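Local coordinates for nucleoporin nup120 (Schizosaccharomyces pombe, PDB 4GQ2), which serves as a structural constituent of the nuclear pore complex, whose components can also dock transiently associated nuclear transport factors, at residues A[28-33]-A[160-165]; A[107-112]-A[133-138]; A[166-171]-A[184-189]. All blocks are in the same frame, centred on the assembly; numbering follows the deposited sequence.

Interaction 1. Residues A[28-33]-A[160-165]; sequences PALEND and CLCYRP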
# COMPACT_ATOMS: atom_id res chain seq x y z
N PRO A 28 40.67 -0.00 4.78
CA PRO A 28 41.86 0.80 5.08
C PRO A 28 42.57 1.27 3.81
O PRO A 28 42.72 0.49 2.86
CB PRO A 28 42.75 -0.19 5.85
CG PRO A 28 41.78 -1.11 6.50
CD PRO A 28 40.68 -1.29 5.50
N ALA A 29 42.98 2.54 3.79
CA ALA A 29 43.64 3.13 2.62
C ALA A 29 45.10 2.68 2.48
O ALA A 29 45.81 2.52 3.47
CB ALA A 29 43.55 4.65 2.68
N LEU A 30 45.52 2.46 1.23
CA LEU A 30 46.90 2.09 0.92
C LEU A 30 47.54 3.09 -0.04
O LEU A 30 46.89 4.03 -0.50
CB LEU A 30 46.96 0.65 0.37
CG LEU A 30 47.34 -0.47 1.35
CD1 LEU A 30 46.34 -0.64 2.49
CD2 LEU A 30 47.52 -1.78 0.60
N GLU A 31 48.83 2.90 -0.35
CA GLU A 31 49.61 3.91 -1.06
C GLU A 31 49.28 4.03 -2.55
O GLU A 31 48.97 5.12 -3.04
CB GLU A 31 51.11 3.69 -0.85
CG GLU A 31 51.89 4.97 -0.64
CD GLU A 31 53.22 4.74 0.04
OE1 GLU A 31 54.14 4.20 -0.62
OE2 GLU A 31 53.35 5.10 1.23
N ASN A 32 49.34 2.91 -3.27
CA ASN A 32 48.90 2.86 -4.67
C ASN A 32 47.52 2.21 -4.74
O ASN A 32 47.37 1.05 -5.13
CB ASN A 32 49.93 2.12 -5.53
CG ASN A 32 51.29 2.78 -5.50
OD1 ASN A 32 51.43 3.96 -5.83
ND2 ASN A 32 52.31 2.03 -5.08
N ASP A 33 46.53 3.00 -4.35
CA ASP A 33 45.18 2.52 -4.01
C ASP A 33 44.38 1.74 -5.04
O ASP A 33 43.87 0.66 -4.71
CB ASP A 33 44.35 3.65 -3.40
CG ASP A 33 44.27 3.54 -1.90
OD1 ASP A 33 44.47 2.42 -1.37
OD2 ASP A 33 44.00 4.57 -1.25
N CYS A 160 38.82 -5.88 8.22
CA CYS A 160 39.40 -5.84 6.88
C CYS A 160 40.92 -5.92 6.88
O CYS A 160 41.59 -5.06 7.45
CB CYS A 160 38.95 -4.60 6.13
SG CYS A 160 39.36 -4.69 4.38
N LEU A 161 41.44 -6.95 6.22
CA LEU A 161 42.88 -7.12 5.98
C LEU A 161 43.16 -6.88 4.50
O LEU A 161 42.42 -7.36 3.63
CB LEU A 161 43.30 -8.54 6.37
CG LEU A 161 43.77 -8.89 7.80
CD1 LEU A 161 43.07 -8.11 8.89
CD2 LEU A 161 43.65 -10.39 8.05
N CYS A 162 44.23 -6.13 4.22
CA CYS A 162 44.62 -5.82 2.84
C CYS A 162 45.90 -6.52 2.43
O CYS A 162 46.90 -6.50 3.16
CB CYS A 162 44.77 -4.32 2.65
SG CYS A 162 43.39 -3.40 3.32
N TYR A 163 45.88 -7.10 1.23
CA TYR A 163 47.02 -7.82 0.70
C TYR A 163 47.36 -7.33 -0.70
O TYR A 163 46.46 -7.04 -1.49
CB TYR A 163 46.73 -9.31 0.65
CG TYR A 163 46.48 -9.94 2.00
CD1 TYR A 163 47.55 -10.38 2.79
CD2 TYR A 163 45.19 -10.11 2.49
CE1 TYR A 163 47.33 -10.97 4.03
CE2 TYR A 163 44.96 -10.69 3.73
CZ TYR A 163 46.03 -11.12 4.49
OH TYR A 163 45.81 -11.70 5.72
N ARG A 164 48.65 -7.24 -0.99
CA ARG A 164 49.13 -6.93 -2.33
C ARG A 164 50.00 -8.07 -2.86
O ARG A 164 51.22 -8.04 -2.73
CB ARG A 164 49.92 -5.62 -2.33
CG ARG A 164 49.06 -4.37 -2.25
CD ARG A 164 49.93 -3.13 -2.26
NE ARG A 164 49.14 -1.90 -2.32
CZ ARG A 164 49.63 -0.67 -2.24
NH1 ARG A 164 50.94 -0.48 -2.08
NH2 ARG A 164 48.82 0.37 -2.31
N PRO A 165 49.36 -9.10 -3.46
CA PRO A 165 50.08 -10.28 -3.92
C PRO A 165 51.06 -9.93 -5.03
O PRO A 165 50.74 -9.10 -5.89
CB PRO A 165 48.97 -11.20 -4.46
CG PRO A 165 47.69 -10.63 -3.93
CD PRO A 165 47.94 -9.15 -3.85
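Strand 160-163 is the outermost strand of one four-stranded antiparallel blade of the beta-propeller, and the loop 28-33, which follows strand 21-26, runs past it. No hydrogen bond joins the two; packing does the work. The compact part is apolar. Cys160 and Cys162 point toward the loop, while Leu161 and Tyr163 point away from it. Pro28 sets its CD atom 3.8 Å from Cys160 CB, and the same CD lies 4.1 Å from Cys162 SG. A proline suits this place because its ring methylenes give a compact apolar surface for the cysteines, and its nitrogen has no hydrogen to donate. The first torsions aim the two sulphurs differently: SG of Cys160 is anti to its backbone N (chi1 -168°), that of Cys162 anti to its carbonyl carbon. Leu30 continues the apolar row, its CD1 4.0 Å from Cys162 CB.

Beyond Leu30 the contact opens to solvent. Arg164 lies beyond the strand's end, and its extended chain carries a guanidinium out to meet Leu30 tip to tip. Leu30 CD2 sits over one face of that group, 3.3 Å from Arg164 NE, so the long arginine gains cover while its charge stays near water. No salt bridge forms, though the nearby carboxylate of Asp33 may still attract the guanidinium. This carboxylate is held inside its own loop, where Leu30 N donates to Asp33 OD1 over 2.8 Å, and this OD1 stays 4.9 Å from Arg164 NH2. At the guanidinium edge two donors face each other without bonding, Arg164 NH2 and Asn32 N, only 2.8 Å apart.

Interaction 2. Residues A[107-112]-A[133-138]; sequences FPSNVM and THARVL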
# COMPACT_ATOMS: atom_id res chain seq x y z
N PHE A 107 35.42 1.22 -1.51
CA PHE A 107 36.76 0.84 -1.94
C PHE A 107 37.42 2.03 -2.62
O PHE A 107 36.73 2.91 -3.12
CB PHE A 107 36.67 -0.33 -2.92
CG PHE A 107 36.28 -1.63 -2.29
CD1 PHE A 107 34.93 -1.94 -2.08
CD2 PHE A 107 37.25 -2.55 -1.89
CE1 PHE A 107 34.57 -3.14 -1.50
CE2 PHE A 107 36.89 -3.75 -1.30
CZ PHE A 107 35.55 -4.05 -1.11
N PRO A 108 38.78 2.06 -2.64
CA PRO A 108 39.51 3.13 -3.32
C PRO A 108 39.52 2.93 -4.83
O PRO A 108 39.84 3.86 -5.58
CB PRO A 108 40.94 3.00 -2.77
CG PRO A 108 40.90 1.96 -1.70
CD PRO A 108 39.69 1.12 -1.97
N SER A 109 39.20 1.71 -5.25
CA SER A 109 39.09 1.34 -6.66
C SER A 109 37.95 0.35 -6.86
O SER A 109 37.62 -0.40 -5.94
CB SER A 109 40.41 0.73 -7.14
OG SER A 109 40.23 -0.04 -8.31
N ASN A 110 37.35 0.33 -8.06
CA ASN A 110 36.24 -0.55 -8.38
C ASN A 110 36.57 -2.03 -8.21
O ASN A 110 37.58 -2.50 -8.73
CB ASN A 110 35.73 -0.30 -9.81
CG ASN A 110 34.74 0.85 -9.90
OD1 ASN A 110 33.95 1.08 -8.98
ND2 ASN A 110 34.76 1.56 -11.02
N VAL A 111 35.72 -2.76 -7.49
CA VAL A 111 35.83 -4.22 -7.44
C VAL A 111 35.69 -4.73 -8.87
O VAL A 111 34.83 -4.27 -9.62
CB VAL A 111 34.75 -4.85 -6.54
CG1 VAL A 111 34.93 -6.36 -6.48
CG2 VAL A 111 34.81 -4.27 -5.13
N MET A 112 36.55 -5.66 -9.26
CA MET A 112 36.49 -6.21 -10.61
C MET A 112 35.36 -7.22 -10.74
O MET A 112 34.98 -7.87 -9.77
CB MET A 112 37.83 -6.84 -11.02
CG MET A 112 38.14 -8.18 -10.38
SD MET A 112 39.49 -9.04 -11.21
CE MET A 112 39.29 -10.71 -10.58
N THR A 133 40.10 -5.49 -6.50
CA THR A 133 39.72 -4.28 -7.19
C THR A 133 40.52 -4.14 -8.48
O THR A 133 41.45 -4.91 -8.73
CB THR A 133 39.91 -3.06 -6.28
OG1 THR A 133 41.29 -2.96 -5.88
CG2 THR A 133 39.05 -3.20 -5.03
N HIS A 134 40.15 -3.17 -9.31
CA HIS A 134 40.84 -2.90 -10.57
C HIS A 134 42.27 -2.46 -10.32
O HIS A 134 43.13 -2.59 -11.20
CB HIS A 134 40.08 -1.85 -11.40
CG HIS A 134 40.73 -1.54 -12.73
ND1 HIS A 134 41.53 -0.47 -12.92
CD2 HIS A 134 40.68 -2.21 -13.95
CE1 HIS A 134 41.96 -0.45 -14.19
NE2 HIS A 134 41.45 -1.52 -14.82
N ALA A 135 42.54 -1.97 -9.11
CA ALA A 135 43.88 -1.56 -8.71
C ALA A 135 44.72 -2.74 -8.26
O ALA A 135 45.92 -2.60 -8.01
CB ALA A 135 43.82 -0.52 -7.61
N ARG A 136 44.07 -3.90 -8.15
CA ARG A 136 44.72 -5.19 -7.89
C ARG A 136 45.12 -5.42 -6.44
O ARG A 136 46.05 -6.19 -6.17
CB ARG A 136 45.91 -5.44 -8.82
CG ARG A 136 45.52 -5.72 -10.26
CD ARG A 136 46.74 -5.93 -11.12
NE ARG A 136 46.46 -5.63 -12.52
CZ ARG A 136 47.31 -5.87 -13.52
NH1 ARG A 136 48.49 -6.42 -13.28
NH2 ARG A 136 46.96 -5.55 -14.76
N VAL A 137 44.42 -4.77 -5.52
CA VAL A 137 44.53 -5.06 -4.09
C VAL A 137 43.55 -6.18 -3.71
O VAL A 137 42.40 -6.15 -4.12
CB VAL A 137 44.26 -3.80 -3.23
CG1 VAL A 137 44.43 -4.11 -1.76
CG2 VAL A 137 45.19 -2.66 -3.63
N LEU A 138 44.02 -7.17 -2.96
CA LEU A 138 43.17 -8.23 -2.45
C LEU A 138 42.70 -7.91 -1.03
O LEU A 138 43.52 -7.67 -0.13
CB LEU A 138 43.89 -9.59 -2.47
CG LEU A 138 43.28 -10.73 -1.65
CD1 LEU A 138 42.00 -11.28 -2.26
CD2 LEU A 138 44.29 -11.86 -1.47
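This is a backbone bridge between the chain entering a propeller blade and the hairpin turn that joins the blade's two middle strands, 126-133 and 138-143. Val111 and Thr133 form an antiparallel non-hydrogen-bonded pair, their CA atoms 3.9 Å apart and their side chains diverging. Next to it His134 N donates to Asn110 O over 2.7 Å, arriving nearly along the C=O axis (164°). The same oxygen takes a CA-H...O contact from Thr133.

Ser109 adds a side-chain link: with OG anti to its backbone N it receives a weak bond, 3.1 Å long, from Ala135 N. Its CB packs 3.7 Å from Ala135 CB, and the small size of both residues allows this closeness. Thr133 is wedged in the middle. Its CG2 lies 3.3 Å from Ser109 O and 3.7 Å from Phe107 CD2, a branched residue thus touching backbone and aromatic ring together. A glycine here would remove the whole side chain, CG2 included, and would probably loosen the packing against Ser109 and against Phe107, whose ring also meets Tyr139 edge-to-face.

The turn holds its own shape: Arg136 N bonds to Thr133 O, Thr133 N reaches Val137 O weakly, and Arg136 adopts the left-handed conformation (phi 78°). That is the type I turn with G1 bulge of a beta hairpin, here bonded to the segment that leads from strand 101-106 into the blade.

Interaction 3. Residues A[166-171]-A[184-189]; sequences ISFLNQ and ICVSFF
The ring of Phe188, the last residue of strand 183-188, is approached from two directions by the linker 166-171, over one face and at the edge. Gln171 takes the face. Its CB stands 3.8 Å from the ring centroid, 27° off the normal, in a CH-pi contact displaced toward the rim, and it comes within 3.4 Å of Phe188 CD1. From there the chain is extended beyond CG, crossing Phe188 at about a right angle and laying the amide over the same ring with the two planes 17° apart. OE1 of Gln171 ends 3.8 Å from Phe188 CE2. Glutamine suits this place: its methylenes and flat amide can cover an aromatic face.

The edge of Phe188 belongs to Phe168 and Ser167. Phe168, with CG anti to its carbonyl carbon, crosses Phe188 at about a right angle and brings CD1 in near the plane of that ring, 3.8 Å from Phe188 CE1. Further out, Phe168 CZ rests 3.9 Å from Val186 CG1, so one buried ring spans two residues on the same side of the strand. Ser167 OG also lies near the plane of Phe188, 3.4 Å from its CZ. That hydroxyl is hydrogen-bonded to Glu207 OE2, which satisfies it, and the small serine fits close beside the ring.

Residues 166-169 follow a helical path without the regular bonds, and with Gln171 just after it, Ser167, Phe168 and Gln171 all meet Phe188; Leu169 N bonds to Ile166 O over 3.0 Å. Phe168 then reaches between two blades: it touches Ile132 of strand 126-133 in one sheet, and Pro173 of strand 173-178 and Ile196 of strand 193-199 in the next.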
# COMPACT_ATOMS: atom_id res chain seq x y z
N ILE A 166 52.24 -10.54 -4.99
CA ILE A 166 53.32 -10.21 -5.91
C ILE A 166 52.96 -10.54 -7.35
O ILE A 166 53.22 -9.75 -8.25
CB ILE A 166 54.65 -10.85 -5.45
CG1 ILE A 166 55.17 -10.11 -4.20
CG2 ILE A 166 55.70 -10.82 -6.56
CD1 ILE A 166 56.11 -10.92 -3.34
N SER A 167 52.30 -11.68 -7.56
CA SER A 167 51.85 -12.09 -8.89
C SER A 167 50.91 -11.09 -9.58
O SER A 167 50.78 -11.11 -10.81
CB SER A 167 51.22 -13.49 -8.84
OG SER A 167 50.08 -13.50 -8.00
N PHE A 168 50.28 -10.22 -8.80
CA PHE A 168 49.37 -9.20 -9.34
C PHE A 168 50.11 -8.03 -9.98
O PHE A 168 49.50 -7.22 -10.68
CB PHE A 168 48.42 -8.68 -8.24
CG PHE A 168 47.38 -9.68 -7.79
CD1 PHE A 168 47.52 -11.05 -8.02
CD2 PHE A 168 46.26 -9.24 -7.10
CE1 PHE A 168 46.56 -11.95 -7.59
CE2 PHE A 168 45.29 -10.14 -6.66
CZ PHE A 168 45.44 -11.50 -6.91
N LEU A 169 51.41 -7.93 -9.74
CA LEU A 169 52.19 -6.81 -10.27
C LEU A 169 52.33 -6.86 -11.78
O LEU A 169 52.22 -5.83 -12.46
CB LEU A 169 53.56 -6.72 -9.58
CG LEU A 169 53.56 -6.20 -8.13
CD1 LEU A 169 54.91 -6.44 -7.47
CD2 LEU A 169 53.17 -4.73 -8.04
N ASN A 170 52.52 -8.07 -12.32
CA ASN A 170 52.80 -8.26 -13.74
C ASN A 170 51.66 -8.90 -14.50
O ASN A 170 51.58 -8.79 -15.73
CB ASN A 170 54.04 -9.14 -13.90
CG ASN A 170 55.31 -8.47 -13.43
OD1 ASN A 170 55.62 -8.48 -12.24
ND2 ASN A 170 56.04 -7.85 -14.36
N GLN A 171 50.80 -9.60 -13.76
CA GLN A 171 49.73 -10.38 -14.35
C GLN A 171 48.37 -9.82 -13.90
O GLN A 171 48.24 -9.33 -12.78
CB GLN A 171 49.89 -11.85 -13.95
CG GLN A 171 51.19 -12.50 -14.44
CD GLN A 171 51.48 -13.85 -13.78
OE1 GLN A 171 51.61 -13.94 -12.56
NE2 GLN A 171 51.61 -14.89 -14.60
N ILE A 184 42.70 -19.08 -1.44
CA ILE A 184 41.98 -18.72 -2.66
C ILE A 184 42.86 -18.91 -3.89
O ILE A 184 44.08 -18.70 -3.84
CB ILE A 184 41.42 -17.27 -2.59
CG1 ILE A 184 40.63 -16.93 -3.85
CG2 ILE A 184 42.54 -16.26 -2.36
CD1 ILE A 184 39.45 -16.02 -3.62
N CYS A 185 42.25 -19.32 -4.99
CA CYS A 185 42.93 -19.38 -6.28
C CYS A 185 42.50 -18.23 -7.17
O CYS A 185 41.32 -17.88 -7.22
CB CYS A 185 42.64 -20.70 -6.98
SG CYS A 185 43.31 -22.14 -6.12
N VAL A 186 43.46 -17.67 -7.89
CA VAL A 186 43.23 -16.55 -8.79
C VAL A 186 43.93 -16.86 -10.11
O VAL A 186 45.13 -17.09 -10.15
CB VAL A 186 43.76 -15.22 -8.20
CG1 VAL A 186 43.55 -14.07 -9.16
CG2 VAL A 186 43.10 -14.93 -6.86
N SER A 187 43.16 -16.87 -11.20
CA SER A 187 43.71 -17.09 -12.53
C SER A 187 43.92 -15.75 -13.22
O SER A 187 43.26 -14.75 -12.89
CB SER A 187 42.79 -17.99 -13.36
OG SER A 187 41.56 -17.35 -13.65
N PHE A 188 44.81 -15.74 -14.21
CA PHE A 188 45.20 -14.49 -14.86
C PHE A 188 44.71 -14.40 -16.29
O PHE A 188 44.60 -15.42 -16.98
CB PHE A 188 46.71 -14.27 -14.76
CG PHE A 188 47.21 -14.25 -13.34
CD1 PHE A 188 47.07 -13.10 -12.56
CD2 PHE A 188 47.82 -15.37 -12.78
CE1 PHE A 188 47.53 -13.08 -11.25
CE2 PHE A 188 48.28 -15.35 -11.47
CZ PHE A 188 48.14 -14.20 -10.71
N PHE A 189 44.43 -13.18 -16.73
CA PHE A 189 43.82 -12.93 -18.03
C PHE A 189 44.62 -13.49 -19.21
O PHE A 189 44.05 -14.04 -20.15
CB PHE A 189 43.56 -11.44 -18.23
CG PHE A 189 42.90 -11.11 -19.54
CD1 PHE A 189 41.52 -11.11 -19.65
CD2 PHE A 189 43.66 -10.84 -20.67
CE1 PHE A 189 40.90 -10.83 -20.86
CE2 PHE A 189 43.06 -10.56 -21.88
CZ PHE A 189 41.68 -10.55 -21.98

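Overall arrangement
All three interactions lie on the same side of the chain's centre, in consecutive parts of the propeller. Interaction 2 is nested inside the loop closed by interaction 1, their centres about 9 Å apart; interaction 3 follows, with its centre about 13 Å from interaction 2 and 16 Å from interaction 1. The blade of strands 115-121, 126-133, 138-143 and 160-163 links the first two, where Tyr163 N probably bonds to Leu138 O. Segments 160-165 and 166-171 adjoin, leading into the next blade, and Arg136 NH1 probably bonds to Phe168 O across the junction. Interactions 1 and 2 attach 28-33 and 107-112 to the first blade; interaction 3 packs the linker onto the next in this structural nucleoporin.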